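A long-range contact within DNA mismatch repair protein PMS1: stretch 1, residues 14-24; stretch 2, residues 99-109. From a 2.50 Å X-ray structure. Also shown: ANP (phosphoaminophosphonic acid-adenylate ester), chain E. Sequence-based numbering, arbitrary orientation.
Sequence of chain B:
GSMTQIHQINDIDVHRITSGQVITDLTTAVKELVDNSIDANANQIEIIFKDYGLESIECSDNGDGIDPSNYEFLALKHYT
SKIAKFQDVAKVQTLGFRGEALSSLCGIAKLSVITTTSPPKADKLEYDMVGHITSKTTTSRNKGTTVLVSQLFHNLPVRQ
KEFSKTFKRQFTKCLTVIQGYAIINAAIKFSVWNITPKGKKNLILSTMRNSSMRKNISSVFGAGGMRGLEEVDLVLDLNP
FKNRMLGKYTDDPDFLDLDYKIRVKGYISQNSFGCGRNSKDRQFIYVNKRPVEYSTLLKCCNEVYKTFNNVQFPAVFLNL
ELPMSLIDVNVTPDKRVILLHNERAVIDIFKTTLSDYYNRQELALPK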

ATOM      1  N   VAL B  14       2.078  17.967  32.275  1.00 37.06           N
ATOM      2  CA  VAL B  14       3.435  17.454  32.385  1.00 34.75           C
ATOM      3  C   VAL B  14       3.475  16.077  31.769  1.00 34.95           C
ATOM      4  O   VAL B  14       4.402  15.747  31.034  1.00 33.81           O
ATOM      5  CB  VAL B  14       3.872  17.307  33.829  1.00 30.37           C
ATOM      6  CG1 VAL B  14       5.255  16.729  33.876  1.00 28.23           C
ATOM      7  CG2 VAL B  14       3.833  18.642  34.509  1.00 31.96           C
ATOM      8  N   HIS B  15       2.464  15.273  32.078  1.00 34.81           N
ATOM      9  CA  HIS B  15       2.390  13.919  31.546  1.00 33.55           C
ATOM     10  C   HIS B  15       2.194  13.969  30.035  1.00 32.01           C
ATOM     11  O   HIS B  15       2.776  13.181  29.306  1.00 32.69           O
ATOM     12  CB  HIS B  15       1.256  13.147  32.232  1.00 31.41           C
ATOM     13  CG  HIS B  15       0.837  11.899  31.513  1.00 31.88           C
ATOM     14  ND1 HIS B  15       1.728  10.915  31.141  1.00 31.34           N
ATOM     15  CD2 HIS B  15      -0.383  11.481  31.098  1.00 29.97           C
ATOM     16  CE1 HIS B  15       1.073   9.945  30.524  1.00 31.71           C
ATOM     17  NE2 HIS B  15      -0.209  10.264  30.485  1.00 28.50           N
ATOM     18  N   ARG B  16       1.396  14.923  29.572  1.00 32.02           N
ATOM     19  CA  ARG B  16       1.117  15.077  28.148  1.00 30.13           C
ATOM     20  C   ARG B  16       2.365  15.438  27.361  1.00 30.42           C
ATOM     21  O   ARG B  16       2.695  14.811  26.348  1.00 29.95           O
ATOM     22  CB  ARG B  16       0.075  16.170  27.944  1.00 30.32           C
ATOM     23  CG  ARG B  16      -0.739  15.999  26.684  1.00 33.57           C
ATOM     24  CD  ARG B  16      -1.685  17.164  26.450  1.00 34.20           C
ATOM     25  NE  ARG B  16      -0.968  18.272  25.849  1.00 36.26           N
ATOM     26  CZ  ARG B  16      -0.624  19.379  26.491  1.00 35.94           C
ATOM     27  NH1 ARG B  16      -0.948  19.528  27.767  1.00 35.95           N
ATOM     28  NH2 ARG B  16       0.070  20.318  25.852  1.00 37.76           N
ATOM     29  N   ILE B  17       3.043  16.476  27.838  1.00 29.40           N
ATOM     30  CA  ILE B  17       4.257  16.985  27.224  1.00 28.81           C
ATOM     31  C   ILE B  17       5.387  15.958  27.248  1.00 30.07           C
ATOM     32  O   ILE B  17       6.042  15.735  26.226  1.00 31.55           O
ATOM     33  CB  ILE B  17       4.698  18.283  27.941  1.00 29.82           C
ATOM     34  CG1 ILE B  17       3.627  19.357  27.723  1.00 28.95           C
ATOM     35  CG2 ILE B  17       6.063  18.760  27.431  1.00 26.96           C
ATOM     36  CD1 ILE B  17       3.852  20.595  28.546  1.00 28.39           C
ATOM     37  N   THR B  18       5.610  15.329  28.401  1.00 29.79           N
ATOM     38  CA  THR B  18       6.668  14.331  28.534  1.00 29.00           C
ATOM     39  C   THR B  18       6.423  13.153  27.604  1.00 29.74           C
ATOM     40  O   THR B  18       7.328  12.719  26.890  1.00 28.18           O
ATOM     41  CB  THR B  18       6.750  13.765  29.949  1.00 28.40           C
ATOM     42  OG1 THR B  18       6.798  14.838  30.890  1.00 30.00           O
ATOM     43  CG2 THR B  18       7.999  12.906  30.105  1.00 27.25           C
ATOM     44  N   SER B  19       5.203  12.626  27.610  1.00 29.39           N
ATOM     45  CA  SER B  19       4.927  11.493  26.742  1.00 32.31           C
ATOM     46  C   SER B  19       5.115  11.942  25.284  1.00 30.28           C
ATOM     47  O   SER B  19       5.453  11.142  24.418  1.00 29.13           O
ATOM     48  CB  SER B  19       3.525  10.925  27.016  1.00 32.44           C
ATOM     49  OG  SER B  19       2.520  11.865  26.715  1.00 39.28           O
ATOM     50  N   GLY B  20       4.941  13.238  25.036  1.00 30.93           N
ATOM     51  CA  GLY B  20       5.142  13.778  23.700  1.00 28.52           C
ATOM     52  C   GLY B  20       6.623  13.747  23.344  1.00 29.27           C
ATOM     53  O   GLY B  20       6.996  13.712  22.180  1.00 29.70           O
ATOM     54  N   GLN B  21       7.482  13.759  24.353  1.00 30.19           N
ATOM     55  CA  GLN B  21       8.920  13.703  24.124  1.00 30.62           C
ATOM     56  C   GLN B  21       9.316  12.248  23.870  1.00 32.33           C
ATOM     57  O   GLN B  21      10.380  11.965  23.294  1.00 33.53           O
ATOM     58  CB  GLN B  21       9.679  14.222  25.346  1.00 31.56           C
ATOM     59  CG  GLN B  21       9.636  15.726  25.538  1.00 31.28           C
ATOM     60  CD  GLN B  21      10.189  16.136  26.896  1.00 34.61           C
ATOM     61  OE1 GLN B  21      11.032  15.435  27.469  1.00 31.40           O
ATOM     62  NE2 GLN B  21       9.726  17.278  27.413  1.00 30.88           N
ATOM     63  N   VAL B  22       8.472  11.317  24.312  1.00 29.88           N
ATOM     64  CA  VAL B  22       8.772   9.909  24.094  1.00 27.99           C
ATOM     65  C   VAL B  22       8.333   9.450  22.703  1.00 27.62           C
ATOM     66  O   VAL B  22       9.089   8.793  21.998  1.00 24.56           O
ATOM     67  CB  VAL B  22       8.113   9.027  25.153  1.00 27.37           C
ATOM     68  CG1 VAL B  22       8.297   7.572  24.793  1.00 25.62           C
ATOM     69  CG2 VAL B  22       8.739   9.312  26.517  1.00 26.86           C
ATOM     70  N   ILE B  23       7.113   9.801  22.314  1.00 27.83           N
ATOM     71  CA  ILE B  23       6.611   9.428  20.997  1.00 29.71           C
ATOM     72  C   ILE B  23       6.707  10.669  20.111  1.00 30.89           C
ATOM     73  O   ILE B  23       5.746  11.425  19.980  1.00 31.32           O
ATOM     74  CB  ILE B  23       5.141   8.949  21.069  1.00 28.74           C
ATOM     75  CG1 ILE B  23       4.989   7.887  22.166  1.00 27.01           C
ATOM     76  CG2 ILE B  23       4.710   8.394  19.719  1.00 25.27           C
ATOM     77  CD1 ILE B  23       5.979   6.726  22.061  1.00 24.96           C
ATOM     78  N   THR B  24       7.885  10.874  19.522  1.00 31.88           N
ATOM     79  CA  THR B  24       8.139  12.032  18.674  1.00 34.59           C
ATOM     80  C   THR B  24       7.276  12.065  17.427  1.00 34.87           C
ATOM     81  O   THR B  24       6.777  13.120  17.052  1.00 36.39           O
ATOM     82  CB  THR B  24       9.633  12.117  18.265  1.00 37.92           C
ATOM     83  OG1 THR B  24      10.102  10.816  17.885  1.00 38.89           O
ATOM     84  CG2 THR B  24      10.479  12.655  19.432  1.00 35.58           C
ATOM     85  N   GLY B  99       8.915   0.010  30.942  1.00 38.23           N
ATOM     86  CA  GLY B  99       9.129   0.901  29.821  1.00 35.72           C
ATOM     87  C   GLY B  99       8.513   2.279  29.904  1.00 34.62           C
ATOM     88  O   GLY B  99       8.194   2.779  30.987  1.00 32.59           O
ATOM     89  N   GLU B 100       8.341   2.883  28.730  1.00 33.26           N
ATOM     90  CA  GLU B 100       7.784   4.218  28.615  1.00 31.65           C
ATOM     91  C   GLU B 100       6.817   4.341  27.451  1.00 31.56           C
ATOM     92  O   GLU B 100       6.034   5.292  27.378  1.00 33.68           O
ATOM     93  CB  GLU B 100       8.914   5.232  28.415  1.00 30.05           C
ATOM     94  CG  GLU B 100       9.615   5.646  29.679  1.00 29.27           C
ATOM     95  CD  GLU B 100      10.683   6.680  29.421  1.00 30.85           C
ATOM     96  OE1 GLU B 100      11.754   6.300  28.898  1.00 29.98           O
ATOM     97  OE2 GLU B 100      10.453   7.874  29.732  1.00 30.73           O
ATOM     98  N   ALA B 101       6.864   3.380  26.541  1.00 29.34           N
ATOM     99  CA  ALA B 101       6.021   3.445  25.359  1.00 28.85           C
ATOM    100  C   ALA B 101       4.522   3.439  25.600  1.00 29.59           C
ATOM    101  O   ALA B 101       3.851   4.432  25.343  1.00 32.91           O
ATOM    102  CB  ALA B 101       6.400   2.337  24.387  1.00 26.68           C
ATOM    103  N   LEU B 102       3.973   2.335  26.079  1.00 30.42           N
ATOM    104  CA  LEU B 102       2.535   2.318  26.267  1.00 30.95           C
ATOM    105  C   LEU B 102       2.095   3.446  27.181  1.00 31.68           C
ATOM    106  O   LEU B 102       1.044   4.055  26.976  1.00 31.92           O
ATOM    107  CB  LEU B 102       2.069   0.963  26.814  1.00 29.94           C
ATOM    108  CG  LEU B 102       2.169  -0.218  25.850  1.00 30.69           C
ATOM    109  CD1 LEU B 102       1.146  -1.253  26.261  1.00 32.65           C
ATOM    110  CD2 LEU B 102       1.898   0.220  24.426  1.00 29.54           C
ATOM    111  N   SER B 103       2.918   3.731  28.179  1.00 32.83           N
ATOM    112  CA  SER B 103       2.618   4.784  29.130  1.00 33.10           C
ATOM    113  C   SER B 103       2.545   6.131  28.416  1.00 32.27           C
ATOM    114  O   SER B 103       1.758   7.000  28.791  1.00 33.03           O
ATOM    115  CB  SER B 103       3.704   4.823  30.202  1.00 33.38           C
ATOM    116  OG  SER B 103       3.191   5.399  31.380  1.00 39.97           O
ATOM    117  N   SER B 104       3.374   6.298  27.389  1.00 30.36           N
ATOM    118  CA  SER B 104       3.407   7.540  26.618  1.00 30.82           C
ATOM    119  C   SER B 104       2.321   7.611  25.540  1.00 30.76           C
ATOM    120  O   SER B 104       1.723   8.670  25.330  1.00 29.99           O
ATOM    121  CB  SER B 104       4.788   7.740  25.968  1.00 30.17           C
ATOM    122  OG  SER B 104       5.747   8.191  26.909  1.00 29.66           O
ATOM    123  N   LEU B 105       2.068   6.504  24.851  1.00 28.65           N
ATOM    124  CA  LEU B 105       1.040   6.505  23.822  1.00 29.26           C
ATOM    125  C   LEU B 105      -0.325   6.804  24.437  1.00 30.95           C
ATOM    126  O   LEU B 105      -1.261   7.181  23.744  1.00 31.65           O
ATOM    127  CB  LEU B 105       1.019   5.164  23.091  1.00 29.56           C
ATOM    128  CG  LEU B 105       2.189   4.924  22.123  1.00 29.83           C
ATOM    129  CD1 LEU B 105       2.386   3.435  21.896  1.00 23.90           C
ATOM    130  CD2 LEU B 105       1.933   5.656  20.815  1.00 26.43           C
ATOM    131  N   CYS B 106      -0.436   6.639  25.746  1.00 33.37           N
ATOM    132  CA  CYS B 106      -1.688   6.924  26.439  1.00 36.49           C
ATOM    133  C   CYS B 106      -1.919   8.419  26.565  1.00 36.74           C
ATOM    134  O   CYS B 106      -3.029   8.915  26.366  1.00 37.07           O
ATOM    135  CB  CYS B 106      -1.651   6.341  27.837  1.00 37.50           C
ATOM    136  SG  CYS B 106      -2.378   4.762  27.876  1.00 44.56           S
ATOM    137  N   GLY B 107      -0.852   9.123  26.923  1.00 35.36           N
ATOM    138  CA  GLY B 107      -0.926  10.556  27.095  1.00 33.46           C
ATOM    139  C   GLY B 107      -1.149  11.328  25.818  1.00 32.65           C
ATOM    140  O   GLY B 107      -1.942  12.261  25.815  1.00 35.45           O
ATOM    141  N   ILE B 108      -0.477  10.969  24.729  1.00 30.43           N
ATOM    142  CA  ILE B 108      -0.683  11.730  23.506  1.00 30.62           C
ATOM    143  C   ILE B 108      -1.444  11.048  22.370  1.00 32.07           C
ATOM    144  O   ILE B 108      -1.319  11.450  21.211  1.00 32.94           O
ATOM    145  CB  ILE B 108       0.655  12.304  22.966  1.00 28.87           C
ATOM    146  CG1 ILE B 108       1.726  11.216  22.876  1.00 27.23           C
ATOM    147  CG2 ILE B 108       1.109  13.438  23.860  1.00 27.73           C
ATOM    148  CD1 ILE B 108       1.444  10.166  21.829  1.00 25.79           C
ATOM    149  N   ALA B 109      -2.246  10.038  22.709  1.00 31.10           N
ATOM    150  CA  ALA B 109      -3.059   9.311  21.727  1.00 29.81           C
ATOM    151  C   ALA B 109      -4.122   8.507  22.466  1.00 28.50           C
ATOM    152  O   ALA B 109      -4.205   8.590  23.681  1.00 28.76           O
ATOM    153  CB  ALA B 109      -2.184   8.381  20.895  1.00 29.02           C
TER
HETATM  154  PG  ANP E 397      10.977  -1.170  26.151  1.00 36.50           P
HETATM  155  O1G ANP E 397       9.922  -0.737  25.220  1.00 36.31           O
HETATM  156  O2G ANP E 397      11.721  -2.307  25.664  1.00 33.22           O
HETATM  157  O3G ANP E 397      11.932  -0.089  26.578  1.00 35.75           O
HETATM  158  PB  ANP E 397       8.820  -2.431  27.546  1.00 32.76           P
HETATM  159  O1B ANP E 397       8.719  -3.119  28.864  1.00 35.12           O
HETATM  160  O2B ANP E 397       8.568  -3.249  26.374  1.00 32.15           O
HETATM  161  N3B ANP E 397      10.219  -1.652  27.495  1.00 33.35           N
HETATM  162  PA  ANP E 397       6.520  -0.873  26.673  1.00 31.29           P
HETATM  163  O1A ANP E 397       6.979  -0.945  25.301  1.00 29.78           O
HETATM  164  O2A ANP E 397       5.781   0.330  27.156  1.00 28.90           O
HETATM  165  O3A ANP E 397       7.750  -1.258  27.617  1.00 30.59           O
HETATM  166  O5' ANP E 397       5.392  -1.967  26.940  1.00 30.90           O
HETATM  167  C5' ANP E 397       5.518  -2.674  28.115  1.00 28.89           C
HETATM  168  C4' ANP E 397       4.684  -3.780  28.629  1.00 29.58           C
HETATM  169  O4' ANP E 397       3.486  -3.927  27.845  1.00 29.10           O
HETATM  170  C3' ANP E 397       5.612  -4.896  28.284  1.00 29.97           C
HETATM  171  O3' ANP E 397       6.605  -5.042  29.306  1.00 27.21           O
HETATM  172  C2' ANP E 397       4.668  -6.039  28.055  1.00 30.57           C
HETATM  173  O2' ANP E 397       4.487  -6.684  29.301  1.00 33.56           O
HETATM  174  C1' ANP E 397       3.424  -5.294  27.471  1.00 28.11           C
HETATM  175  N9  ANP E 397       3.236  -5.277  25.989  1.00 27.86           N
HETATM  176  C8  ANP E 397       3.271  -4.241  25.069  1.00 28.36           C
HETATM  177  N7  ANP E 397       3.062  -4.555  23.825  1.00 30.25           N
HETATM  178  C5  ANP E 397       2.868  -5.921  23.895  1.00 28.66           C
HETATM  179  C6  ANP E 397       2.589  -6.956  22.921  1.00 27.34           C
HETATM  180  N6  ANP E 397       2.455  -6.675  21.631  1.00 27.18           N
HETATM  181  N1  ANP E 397       2.445  -8.286  23.318  1.00 29.51           N
HETATM  182  C2  ANP E 397       2.573  -8.625  24.646  1.00 28.41           C
HETATM  183  N3  ANP E 397       2.833  -7.729  25.642  1.00 28.98           N
HETATM  184  C4  ANP E 397       2.981  -6.401  25.213  1.00 29.53           C

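The contact between residues 14-24 and 99-109 of PMS1 is a close crossing of two helices, held by packing alone, with small residues at the crossing point, larger aliphatic side chains beside it, and no hydrogen bond from one stretch to the other. It illustrates a general principle: helices come close where side chains are short. The axes of helix 14-22 and helix 101-107 approach to 8.0 Å, and their directions make an angle of 122°, nearer antiparallel than parallel. Together the two stretches bury 517 Å² against each other.

At the heart of the crossing Ser-19 faces Ser-104, their CA atoms only 4.2 Å apart. Both CA-to-CB bonds point toward the partner stretch, a direction that a short side chain can take without forcing the backbones apart. Ser-19 CB lies 3.3 Å from Ser-104 O, and Ser-104 OG sits 3.1 Å from Val-22 CB, so each serine packs against the other helix or its side chains. Their hydroxyls, meanwhile, turn back to their own helices, a familiar way for serine to be accommodated in a buried helical position. Ser-19 OG, in the p rotamer, is within hydrogen-bonding reach of both His-15 O (2.9 Å) and Arg-16 O (3.0 Å), while Ser-104 OG donates a weak hydrogen bond to Glu-100 O at 3.0 Å.

One turn along, Gly-107 lets the chains stay close, its CA 5.1 Å from the CA of Arg-16. A CB here would point toward the first stretch and clash with Ser-19 OG and His-15 NE2, at 2.5 and 2.9 Å respectively. Without one, the imidazole can come close to the backbone, His-15 NE2 reaching 3.5 Å from Gly-107 CA. The His-15 CA-to-CB bond points sideways, but the end of the side chain comes nearer, and the ring presents its edge to Ser-103 O, 3.5 Å from His-15 CE1. Both ring nitrogens are satisfied by hydrogen bonds elsewhere in the structure, which helps a polar ring tolerate burial.

Aliphatic groups fill the space around this tight crossing. Ile-108 sends CG2 to 3.3 Å from Arg-16 O and 3.6 Å from Ser-19 OG, covering the backbone of the first helix, while its CD1 lies 4.0 Å from Ile-23 CB. Ile-23, the first residue after the helix to leave helical geometry, is buried and points toward the second stretch. Its CG1 packs 3.8 Å from Ser-104 CB and 4.0 Å from Leu-105 CD2; the leucine starts away from the contact, but its end bends nearer. At the more open margin, Val-22 CG2 approaches Glu-100 OE2 at 3.9 Å, leaving the carboxylate in an exposed residue.

The second helix also meets the nucleotide analogue: Leu-102 N donates a hydrogen bond to ANP O2A at 2.9 Å, while the CA-to-CB bond of Leu-102 points away from the first stretch. The same short helix thus packs against its neighbour and binds ligand through its backbone.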